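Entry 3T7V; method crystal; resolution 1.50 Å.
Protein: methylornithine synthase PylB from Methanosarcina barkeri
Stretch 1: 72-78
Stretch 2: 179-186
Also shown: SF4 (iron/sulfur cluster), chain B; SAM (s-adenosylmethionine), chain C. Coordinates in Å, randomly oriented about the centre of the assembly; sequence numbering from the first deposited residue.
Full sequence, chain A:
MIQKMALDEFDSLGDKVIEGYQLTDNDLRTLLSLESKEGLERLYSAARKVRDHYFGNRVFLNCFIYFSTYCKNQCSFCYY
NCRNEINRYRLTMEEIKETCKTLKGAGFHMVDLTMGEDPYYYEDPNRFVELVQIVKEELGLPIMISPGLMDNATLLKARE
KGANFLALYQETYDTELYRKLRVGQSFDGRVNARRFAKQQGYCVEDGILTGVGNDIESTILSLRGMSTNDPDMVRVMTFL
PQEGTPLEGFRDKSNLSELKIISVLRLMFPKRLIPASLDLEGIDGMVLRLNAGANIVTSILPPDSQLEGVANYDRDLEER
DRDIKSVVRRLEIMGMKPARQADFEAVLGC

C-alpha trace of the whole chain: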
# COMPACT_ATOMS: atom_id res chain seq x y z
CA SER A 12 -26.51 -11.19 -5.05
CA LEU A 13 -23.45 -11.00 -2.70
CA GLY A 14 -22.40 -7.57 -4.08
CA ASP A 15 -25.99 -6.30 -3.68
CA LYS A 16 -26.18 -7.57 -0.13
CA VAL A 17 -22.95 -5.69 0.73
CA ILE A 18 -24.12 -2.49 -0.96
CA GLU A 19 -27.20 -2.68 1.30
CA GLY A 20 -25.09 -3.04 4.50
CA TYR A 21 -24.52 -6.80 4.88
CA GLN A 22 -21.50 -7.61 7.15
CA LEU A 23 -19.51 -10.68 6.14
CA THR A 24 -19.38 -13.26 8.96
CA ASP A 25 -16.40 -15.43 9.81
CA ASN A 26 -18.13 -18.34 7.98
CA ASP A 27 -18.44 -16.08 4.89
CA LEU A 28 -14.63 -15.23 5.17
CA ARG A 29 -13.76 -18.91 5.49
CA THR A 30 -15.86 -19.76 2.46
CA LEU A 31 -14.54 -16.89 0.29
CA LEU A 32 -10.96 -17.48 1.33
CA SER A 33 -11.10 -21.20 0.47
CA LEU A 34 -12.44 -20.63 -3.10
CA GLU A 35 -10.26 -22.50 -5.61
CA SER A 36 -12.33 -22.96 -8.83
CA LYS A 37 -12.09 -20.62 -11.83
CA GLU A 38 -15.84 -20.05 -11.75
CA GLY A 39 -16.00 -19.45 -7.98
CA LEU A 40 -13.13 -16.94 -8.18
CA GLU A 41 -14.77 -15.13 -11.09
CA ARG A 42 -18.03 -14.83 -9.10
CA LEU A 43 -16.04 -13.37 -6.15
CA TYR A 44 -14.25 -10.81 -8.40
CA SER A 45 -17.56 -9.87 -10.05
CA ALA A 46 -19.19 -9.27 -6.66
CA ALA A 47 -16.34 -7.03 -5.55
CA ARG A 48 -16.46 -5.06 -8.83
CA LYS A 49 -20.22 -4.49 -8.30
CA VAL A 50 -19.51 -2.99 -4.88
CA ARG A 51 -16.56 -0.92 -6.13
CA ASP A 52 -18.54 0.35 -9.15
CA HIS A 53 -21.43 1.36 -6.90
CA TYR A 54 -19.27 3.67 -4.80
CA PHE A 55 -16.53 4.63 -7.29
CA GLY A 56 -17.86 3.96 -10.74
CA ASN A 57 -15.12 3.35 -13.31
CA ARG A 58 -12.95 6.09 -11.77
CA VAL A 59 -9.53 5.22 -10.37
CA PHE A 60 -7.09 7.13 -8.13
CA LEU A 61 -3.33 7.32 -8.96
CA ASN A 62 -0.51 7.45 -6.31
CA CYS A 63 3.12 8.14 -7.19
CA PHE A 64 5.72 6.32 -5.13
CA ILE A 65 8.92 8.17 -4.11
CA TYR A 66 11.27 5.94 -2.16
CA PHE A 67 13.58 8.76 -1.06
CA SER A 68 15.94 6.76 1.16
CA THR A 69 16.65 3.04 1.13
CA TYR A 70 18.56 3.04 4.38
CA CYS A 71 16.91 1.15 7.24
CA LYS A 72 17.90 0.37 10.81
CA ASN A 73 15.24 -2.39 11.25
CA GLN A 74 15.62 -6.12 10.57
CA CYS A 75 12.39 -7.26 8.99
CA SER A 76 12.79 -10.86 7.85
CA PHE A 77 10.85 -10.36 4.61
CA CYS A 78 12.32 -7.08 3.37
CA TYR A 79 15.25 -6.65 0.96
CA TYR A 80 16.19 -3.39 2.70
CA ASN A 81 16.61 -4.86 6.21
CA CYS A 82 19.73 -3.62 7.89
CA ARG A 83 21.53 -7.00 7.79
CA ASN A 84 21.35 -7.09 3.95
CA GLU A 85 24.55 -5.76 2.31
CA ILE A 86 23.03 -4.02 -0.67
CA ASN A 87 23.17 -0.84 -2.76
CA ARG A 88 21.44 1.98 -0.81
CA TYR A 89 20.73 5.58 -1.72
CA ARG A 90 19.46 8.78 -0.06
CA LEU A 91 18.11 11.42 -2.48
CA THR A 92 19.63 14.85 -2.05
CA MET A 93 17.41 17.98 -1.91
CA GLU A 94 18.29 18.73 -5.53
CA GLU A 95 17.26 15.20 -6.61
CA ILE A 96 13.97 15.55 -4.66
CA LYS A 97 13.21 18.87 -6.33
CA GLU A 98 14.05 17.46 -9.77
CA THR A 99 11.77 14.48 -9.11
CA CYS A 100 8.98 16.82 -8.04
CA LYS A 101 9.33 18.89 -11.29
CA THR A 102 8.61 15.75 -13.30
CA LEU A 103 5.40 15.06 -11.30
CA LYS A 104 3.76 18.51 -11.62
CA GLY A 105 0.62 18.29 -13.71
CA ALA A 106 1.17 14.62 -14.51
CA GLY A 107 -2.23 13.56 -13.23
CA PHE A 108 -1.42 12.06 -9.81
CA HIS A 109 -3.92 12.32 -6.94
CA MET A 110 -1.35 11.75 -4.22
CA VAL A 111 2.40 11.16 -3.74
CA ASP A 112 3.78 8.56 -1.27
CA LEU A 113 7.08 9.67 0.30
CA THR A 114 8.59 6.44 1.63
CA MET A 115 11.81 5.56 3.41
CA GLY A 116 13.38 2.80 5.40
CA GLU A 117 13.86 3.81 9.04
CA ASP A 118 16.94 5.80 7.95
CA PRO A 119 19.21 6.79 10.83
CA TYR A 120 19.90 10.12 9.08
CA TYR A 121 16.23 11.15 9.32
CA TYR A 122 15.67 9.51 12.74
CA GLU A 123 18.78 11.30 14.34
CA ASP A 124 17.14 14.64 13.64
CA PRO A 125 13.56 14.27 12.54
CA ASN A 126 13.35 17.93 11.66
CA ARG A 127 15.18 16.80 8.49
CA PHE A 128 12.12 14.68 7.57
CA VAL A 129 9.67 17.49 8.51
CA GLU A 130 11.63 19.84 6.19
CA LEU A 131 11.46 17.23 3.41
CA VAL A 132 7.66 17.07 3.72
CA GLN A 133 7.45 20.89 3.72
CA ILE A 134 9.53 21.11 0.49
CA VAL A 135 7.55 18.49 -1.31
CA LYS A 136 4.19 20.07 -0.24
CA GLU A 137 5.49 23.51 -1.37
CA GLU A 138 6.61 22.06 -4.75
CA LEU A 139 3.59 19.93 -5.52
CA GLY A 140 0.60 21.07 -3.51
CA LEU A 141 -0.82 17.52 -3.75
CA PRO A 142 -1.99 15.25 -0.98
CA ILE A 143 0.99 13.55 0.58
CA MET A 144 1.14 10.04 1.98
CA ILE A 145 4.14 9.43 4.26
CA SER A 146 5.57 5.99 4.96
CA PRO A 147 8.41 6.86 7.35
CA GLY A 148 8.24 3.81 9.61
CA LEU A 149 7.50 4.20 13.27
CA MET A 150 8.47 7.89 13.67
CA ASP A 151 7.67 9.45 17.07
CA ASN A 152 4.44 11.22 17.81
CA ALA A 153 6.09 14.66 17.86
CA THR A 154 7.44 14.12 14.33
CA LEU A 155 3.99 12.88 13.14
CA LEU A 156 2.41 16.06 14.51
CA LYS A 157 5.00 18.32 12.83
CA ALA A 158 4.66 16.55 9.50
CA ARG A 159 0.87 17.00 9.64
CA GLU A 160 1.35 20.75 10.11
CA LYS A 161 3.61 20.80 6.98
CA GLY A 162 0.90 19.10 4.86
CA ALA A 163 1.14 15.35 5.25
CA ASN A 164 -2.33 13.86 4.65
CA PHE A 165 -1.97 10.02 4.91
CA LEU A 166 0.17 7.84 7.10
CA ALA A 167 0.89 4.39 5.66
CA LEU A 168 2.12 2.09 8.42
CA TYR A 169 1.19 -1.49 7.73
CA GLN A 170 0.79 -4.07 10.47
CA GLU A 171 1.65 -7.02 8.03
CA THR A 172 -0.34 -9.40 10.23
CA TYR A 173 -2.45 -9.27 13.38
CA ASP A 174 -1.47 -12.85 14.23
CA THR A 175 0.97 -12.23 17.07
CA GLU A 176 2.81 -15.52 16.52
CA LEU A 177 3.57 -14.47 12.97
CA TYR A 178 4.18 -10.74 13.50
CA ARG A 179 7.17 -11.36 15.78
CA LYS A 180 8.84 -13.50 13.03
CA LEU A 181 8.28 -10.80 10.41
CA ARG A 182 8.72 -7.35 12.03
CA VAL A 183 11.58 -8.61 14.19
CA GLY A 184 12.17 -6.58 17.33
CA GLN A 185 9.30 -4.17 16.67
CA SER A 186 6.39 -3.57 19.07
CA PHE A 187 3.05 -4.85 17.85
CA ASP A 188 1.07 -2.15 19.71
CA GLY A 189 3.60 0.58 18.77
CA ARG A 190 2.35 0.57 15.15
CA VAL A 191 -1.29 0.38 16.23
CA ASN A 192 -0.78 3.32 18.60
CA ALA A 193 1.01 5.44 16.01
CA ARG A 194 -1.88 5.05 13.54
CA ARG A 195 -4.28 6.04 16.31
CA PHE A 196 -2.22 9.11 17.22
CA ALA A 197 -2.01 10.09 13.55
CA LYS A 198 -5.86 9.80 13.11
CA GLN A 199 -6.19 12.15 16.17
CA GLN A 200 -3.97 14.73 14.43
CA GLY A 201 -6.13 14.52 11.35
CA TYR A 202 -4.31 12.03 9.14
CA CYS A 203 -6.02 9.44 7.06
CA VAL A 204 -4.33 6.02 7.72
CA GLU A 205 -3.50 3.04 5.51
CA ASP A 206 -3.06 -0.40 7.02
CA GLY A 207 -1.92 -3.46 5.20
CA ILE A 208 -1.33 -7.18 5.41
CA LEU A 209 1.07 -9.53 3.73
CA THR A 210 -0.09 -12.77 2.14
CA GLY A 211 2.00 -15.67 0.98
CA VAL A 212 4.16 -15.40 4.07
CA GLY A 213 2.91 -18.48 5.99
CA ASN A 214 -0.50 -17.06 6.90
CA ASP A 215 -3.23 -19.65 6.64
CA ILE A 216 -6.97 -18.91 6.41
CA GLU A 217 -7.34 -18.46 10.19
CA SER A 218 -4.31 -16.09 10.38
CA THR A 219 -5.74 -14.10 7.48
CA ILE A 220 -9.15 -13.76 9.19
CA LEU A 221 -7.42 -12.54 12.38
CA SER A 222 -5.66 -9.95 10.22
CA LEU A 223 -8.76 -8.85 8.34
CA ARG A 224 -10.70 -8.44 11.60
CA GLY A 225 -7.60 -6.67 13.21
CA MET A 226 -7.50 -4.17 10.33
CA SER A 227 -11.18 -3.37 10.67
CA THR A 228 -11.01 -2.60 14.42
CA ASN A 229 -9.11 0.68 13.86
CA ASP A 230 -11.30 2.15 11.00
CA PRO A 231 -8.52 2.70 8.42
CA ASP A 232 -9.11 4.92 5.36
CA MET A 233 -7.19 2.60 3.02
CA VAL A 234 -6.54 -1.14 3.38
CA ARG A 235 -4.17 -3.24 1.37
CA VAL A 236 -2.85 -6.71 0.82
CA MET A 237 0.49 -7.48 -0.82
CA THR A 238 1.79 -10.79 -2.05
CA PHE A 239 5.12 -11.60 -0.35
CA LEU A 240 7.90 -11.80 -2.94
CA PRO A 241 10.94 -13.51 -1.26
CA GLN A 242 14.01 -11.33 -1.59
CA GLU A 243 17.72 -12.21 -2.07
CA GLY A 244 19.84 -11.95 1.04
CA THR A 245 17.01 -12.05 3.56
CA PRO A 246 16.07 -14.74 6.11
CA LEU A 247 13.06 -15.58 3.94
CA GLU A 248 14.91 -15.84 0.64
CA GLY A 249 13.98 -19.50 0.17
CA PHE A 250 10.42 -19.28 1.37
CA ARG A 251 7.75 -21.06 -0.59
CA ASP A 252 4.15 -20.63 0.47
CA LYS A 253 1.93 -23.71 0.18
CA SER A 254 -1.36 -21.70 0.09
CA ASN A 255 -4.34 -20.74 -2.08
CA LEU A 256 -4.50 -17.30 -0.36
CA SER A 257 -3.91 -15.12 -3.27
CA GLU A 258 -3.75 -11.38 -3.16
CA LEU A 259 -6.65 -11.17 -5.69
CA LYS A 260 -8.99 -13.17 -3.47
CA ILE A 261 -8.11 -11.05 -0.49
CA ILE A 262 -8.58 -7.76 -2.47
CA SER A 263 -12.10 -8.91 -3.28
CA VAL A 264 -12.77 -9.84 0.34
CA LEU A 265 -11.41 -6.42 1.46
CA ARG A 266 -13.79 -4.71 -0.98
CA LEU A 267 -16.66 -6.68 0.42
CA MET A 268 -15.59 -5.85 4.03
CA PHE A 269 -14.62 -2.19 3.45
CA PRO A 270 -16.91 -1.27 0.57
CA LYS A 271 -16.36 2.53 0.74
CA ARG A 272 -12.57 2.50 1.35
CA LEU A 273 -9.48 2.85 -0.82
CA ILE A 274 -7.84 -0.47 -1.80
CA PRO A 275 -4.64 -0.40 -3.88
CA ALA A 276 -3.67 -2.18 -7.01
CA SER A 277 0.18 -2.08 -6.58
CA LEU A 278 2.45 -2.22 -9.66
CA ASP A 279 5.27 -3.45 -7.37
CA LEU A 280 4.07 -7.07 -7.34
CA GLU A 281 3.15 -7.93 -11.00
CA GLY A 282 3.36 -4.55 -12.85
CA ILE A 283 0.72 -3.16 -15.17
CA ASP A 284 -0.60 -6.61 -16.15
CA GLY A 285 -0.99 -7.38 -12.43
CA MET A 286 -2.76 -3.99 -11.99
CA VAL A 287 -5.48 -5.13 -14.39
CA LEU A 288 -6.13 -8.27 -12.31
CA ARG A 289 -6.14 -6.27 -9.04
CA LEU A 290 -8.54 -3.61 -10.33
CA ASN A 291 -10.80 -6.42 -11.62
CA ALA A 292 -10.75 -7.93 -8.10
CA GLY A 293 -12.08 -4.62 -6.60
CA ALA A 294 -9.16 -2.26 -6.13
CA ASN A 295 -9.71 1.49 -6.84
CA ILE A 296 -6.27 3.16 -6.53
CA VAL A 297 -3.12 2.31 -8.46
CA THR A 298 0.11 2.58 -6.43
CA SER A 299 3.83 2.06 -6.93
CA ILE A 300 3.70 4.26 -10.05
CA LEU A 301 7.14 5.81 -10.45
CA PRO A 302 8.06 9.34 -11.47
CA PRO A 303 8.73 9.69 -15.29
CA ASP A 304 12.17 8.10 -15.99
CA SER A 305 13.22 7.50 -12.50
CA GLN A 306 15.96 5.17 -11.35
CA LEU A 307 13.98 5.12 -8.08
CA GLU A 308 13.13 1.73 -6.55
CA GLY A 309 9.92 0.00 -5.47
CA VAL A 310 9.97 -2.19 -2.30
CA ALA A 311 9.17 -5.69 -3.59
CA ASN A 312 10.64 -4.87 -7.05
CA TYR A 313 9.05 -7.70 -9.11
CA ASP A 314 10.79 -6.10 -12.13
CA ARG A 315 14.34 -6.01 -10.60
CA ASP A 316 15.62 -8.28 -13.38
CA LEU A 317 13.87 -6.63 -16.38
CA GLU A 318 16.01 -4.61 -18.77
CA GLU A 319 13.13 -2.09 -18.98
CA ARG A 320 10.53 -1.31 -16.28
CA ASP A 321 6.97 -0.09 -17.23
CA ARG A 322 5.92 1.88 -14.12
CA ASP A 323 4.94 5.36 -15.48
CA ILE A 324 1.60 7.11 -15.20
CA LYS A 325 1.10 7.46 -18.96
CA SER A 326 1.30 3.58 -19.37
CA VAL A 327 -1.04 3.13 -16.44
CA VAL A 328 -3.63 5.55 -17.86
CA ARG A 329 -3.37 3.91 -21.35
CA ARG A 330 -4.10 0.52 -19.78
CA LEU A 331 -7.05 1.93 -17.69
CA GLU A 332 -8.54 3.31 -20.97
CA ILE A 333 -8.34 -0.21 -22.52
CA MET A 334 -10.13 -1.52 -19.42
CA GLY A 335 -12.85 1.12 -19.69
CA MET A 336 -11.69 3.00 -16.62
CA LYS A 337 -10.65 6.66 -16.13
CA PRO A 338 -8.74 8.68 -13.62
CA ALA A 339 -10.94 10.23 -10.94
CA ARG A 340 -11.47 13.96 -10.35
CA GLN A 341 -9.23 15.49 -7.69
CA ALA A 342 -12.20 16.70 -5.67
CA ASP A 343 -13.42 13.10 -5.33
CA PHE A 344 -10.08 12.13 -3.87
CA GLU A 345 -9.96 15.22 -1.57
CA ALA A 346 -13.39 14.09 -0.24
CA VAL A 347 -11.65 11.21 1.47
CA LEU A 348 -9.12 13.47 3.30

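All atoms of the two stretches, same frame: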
# COMPACT_ATOMS: atom_id res chain seq x y z
N LYS A 72 17.28 0.93 9.60
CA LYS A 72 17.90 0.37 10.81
C LYS A 72 17.20 -0.91 11.32
O LYS A 72 17.66 -1.54 12.27
CB LYS A 72 17.99 1.47 11.89
CG LYS A 72 16.65 1.94 12.45
CD LYS A 72 16.91 3.36 13.12
CE LYS A 72 15.59 3.89 13.71
NZ LYS A 72 15.32 3.14 14.94
N ASN A 73 16.05 -1.23 10.77
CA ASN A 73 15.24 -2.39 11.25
C ASN A 73 15.65 -3.68 10.51
O ASN A 73 16.41 -3.65 9.52
CB ASN A 73 13.73 -2.14 11.02
CG ASN A 73 13.09 -1.28 12.07
OD1 ASN A 73 11.88 -0.87 11.87
ND2 ASN A 73 13.75 -1.09 13.19
N GLN A 74 15.14 -4.79 11.02
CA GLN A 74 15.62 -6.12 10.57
C GLN A 74 14.47 -7.01 10.17
O GLN A 74 14.38 -8.21 10.51
CB GLN A 74 16.65 -6.78 11.53
CG GLN A 74 16.09 -6.96 12.85
CD GLN A 74 17.15 -7.59 13.78
OE1 GLN A 74 17.70 -8.68 13.51
NE2 GLN A 74 17.56 -6.81 14.74
N CYS A 75 13.49 -6.44 9.47
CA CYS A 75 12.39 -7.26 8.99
C CYS A 75 12.86 -8.45 8.17
O CYS A 75 13.66 -8.34 7.26
CB CYS A 75 11.42 -6.43 8.19
SG CYS A 75 10.69 -5.04 9.08
N SER A 76 12.27 -9.62 8.48
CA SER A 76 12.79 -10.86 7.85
C SER A 76 12.45 -11.00 6.37
O SER A 76 13.05 -11.76 5.65
CB SER A 76 12.36 -12.06 8.65
OG SER A 76 10.99 -12.08 8.66
N PHE A 77 11.43 -10.27 5.96
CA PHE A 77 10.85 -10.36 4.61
C PHE A 77 11.44 -9.30 3.63
O PHE A 77 11.20 -9.40 2.41
CB PHE A 77 9.29 -10.18 4.65
CG PHE A 77 8.85 -8.96 5.36
CD1 PHE A 77 8.71 -7.73 4.67
CD2 PHE A 77 8.58 -9.00 6.73
CE1 PHE A 77 8.33 -6.59 5.38
CE2 PHE A 77 8.09 -7.90 7.42
CZ PHE A 77 8.02 -6.65 6.74
N CYS A 78 12.09 -8.24 4.19
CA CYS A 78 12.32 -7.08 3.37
C CYS A 78 13.75 -7.00 2.86
O CYS A 78 14.70 -7.17 3.62
CB CYS A 78 12.08 -5.85 4.26
SG CYS A 78 12.26 -4.30 3.32
N ARG A 179 5.83 -11.42 15.21
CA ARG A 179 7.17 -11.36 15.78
C ARG A 179 8.25 -12.03 14.91
O ARG A 179 9.44 -11.70 15.11
CB ARG A 179 7.15 -12.10 17.15
CG ARG A 179 6.78 -13.56 17.05
CD ARG A 179 6.43 -14.13 18.46
NE ARG A 179 7.61 -14.06 19.35
CZ ARG A 179 8.60 -14.99 19.36
NH1 ARG A 179 8.58 -16.01 18.49
NH2 ARG A 179 9.63 -14.91 20.23
N LYS A 180 7.87 -12.91 13.96
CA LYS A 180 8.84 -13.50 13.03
C LYS A 180 9.12 -12.64 11.83
O LYS A 180 10.10 -12.89 11.10
CB LYS A 180 8.27 -14.87 12.44
CG LYS A 180 7.93 -15.89 13.52
CD LYS A 180 7.42 -17.23 12.86
CE LYS A 180 6.79 -18.21 13.76
NZ LYS A 180 6.75 -19.30 12.75
N LEU A 181 8.22 -11.68 11.58
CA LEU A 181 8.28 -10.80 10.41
C LEU A 181 8.91 -9.45 10.77
O LEU A 181 10.01 -9.13 10.32
CB LEU A 181 6.87 -10.59 9.80
CG LEU A 181 6.22 -11.88 9.25
CD1 LEU A 181 4.82 -11.56 8.70
CD2 LEU A 181 7.14 -12.61 8.27
N ARG A 182 8.21 -8.68 11.58
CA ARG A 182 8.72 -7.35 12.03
C ARG A 182 9.55 -7.56 13.27
O ARG A 182 9.17 -7.16 14.40
CB ARG A 182 7.59 -6.33 12.22
CG ARG A 182 7.16 -5.83 10.81
CD ARG A 182 6.28 -4.57 10.92
NE ARG A 182 6.09 -3.97 9.60
CZ ARG A 182 7.01 -3.21 9.00
NH1 ARG A 182 8.04 -2.72 9.66
NH2 ARG A 182 6.83 -2.78 7.77
N VAL A 183 10.72 -8.15 13.06
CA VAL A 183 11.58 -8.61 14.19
C VAL A 183 11.97 -7.43 15.06
O VAL A 183 12.51 -6.41 14.59
CB VAL A 183 12.84 -9.29 13.61
CG1 VAL A 183 13.73 -9.68 14.78
CG2 VAL A 183 12.40 -10.51 12.82
N GLY A 184 11.71 -7.59 16.35
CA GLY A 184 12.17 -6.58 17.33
C GLY A 184 11.26 -5.35 17.44
O GLY A 184 11.56 -4.41 18.20
N GLN A 185 10.17 -5.32 16.65
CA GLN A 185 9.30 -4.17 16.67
C GLN A 185 8.06 -4.46 17.53
O GLN A 185 7.58 -5.59 17.52
CB GLN A 185 8.84 -3.86 15.21
CG GLN A 185 10.06 -3.36 14.46
CD GLN A 185 9.81 -3.49 12.99
OE1 GLN A 185 8.80 -2.99 12.49
NE2 GLN A 185 10.70 -4.24 12.30
N SER A 186 7.61 -3.44 18.28
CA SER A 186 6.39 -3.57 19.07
C SER A 186 5.19 -3.83 18.12
O SER A 186 5.03 -3.15 17.09
CB SER A 186 6.22 -2.11 19.73
OG SER A 186 5.06 -2.14 20.43
FE1 SF4 B . 10.28 -0.91 6.36
FE2 SF4 B . 12.95 -1.36 7.05
FE3 SF4 B . 11.90 -2.89 5.14
FE4 SF4 B . 11.15 -3.25 7.65
S1 SF4 B . 13.25 -3.56 6.87
S2 SF4 B . 9.77 -3.12 5.85
S3 SF4 B . 11.17 -1.18 8.52
S4 SF4 B . 12.23 -0.69 4.99
N SAM C . 10.08 1.26 6.37
CA SAM C . 8.76 1.64 6.52
C SAM C . 7.87 0.58 7.04
O SAM C . 8.30 -0.57 7.22
OXT SAM C . 6.69 0.94 7.40
CB SAM C . 8.09 1.72 5.34
CG SAM C . 8.28 0.74 4.25
SD SAM C . 6.69 0.01 3.68
CE SAM C . 6.63 0.61 2.01
C5' SAM C . 7.17 -1.68 3.41
C4' SAM C . 6.14 -2.53 3.49
O4' SAM C . 6.47 -2.97 2.03
C3' SAM C . 6.17 -3.46 4.44
O3' SAM C . 5.11 -2.83 5.18
C2' SAM C . 5.51 -4.50 3.52
O2' SAM C . 4.05 -4.57 3.66
C1' SAM C . 5.92 -4.28 2.06
N9 SAM C . 7.07 -5.19 1.71
C8 SAM C . 8.37 -5.17 2.12
N7 SAM C . 9.02 -6.20 1.59
C5 SAM C . 8.12 -6.90 0.82
C6 SAM C . 8.22 -8.10 0.10
N6 SAM C . 9.35 -8.81 0.03
N1 SAM C . 7.15 -8.52 -0.59
C2 SAM C . 5.96 -7.85 -0.55
N3 SAM C . 5.80 -6.75 0.23
C4 SAM C . 6.90 -6.27 0.89
O HOH W 1 13.70 -4.49 13.50

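The most unusual feature of this contact is a cluster ligand that also accepts a hydrogen bond. Cys75 SG binds FE4 of the iron/sulfur cluster at 2.3 Å, and Gln185 NE2 donates to the same Cys75 SG at 3.3 Å, nearly linearly (167°). A thiolate held by iron retains enough charge to attract an amide N-H. The donor is held in turn from its own stretch: Arg182 NH1 donates to Gln185 OE1 at 2.9 Å, which fixes the amide with its nitrogen facing the sulfur. The same two residues are the ends of a type II turn, closed by Gln185 N to Arg182 O at 3.1 Å, with Gly184 at positive phi.

Although its CA-to-CB bond points away from the first stretch, Arg182 reaches the ligands. Its NH2 donates to SAM O at 2.7 Å, while SAM O lies 2.2 Å from FE1 of the cluster. The guanidinium presents one face to Phe77 CZ, so the arginine is flanked by an aromatic ring while its edge serves the SAM carboxylate.

Farther from the cluster, Ser76 ties the two backbones together. Ser76 N donates to Leu181 O at 3.0 Å, and Ser76 OG donates to Lys180 O at 2.7 Å, so a single residue engages two successive carbonyls. Leu181 O is shared further, since Cys75 CA approaches it at 3.3 Å in a C-H...O contact. Beside this polar anchor, Phe77 CE2 packs against Leu181 CB at 3.8 Å.

At the more open margin, Val183 CB lies 3.6 Å from Gln74 O. A water bridges the stretches here, accepting from Gln74 N at 2.9 Å and from Gln185 NE2 at 3.2 Å and donating to Val183 O at 2.5 Å.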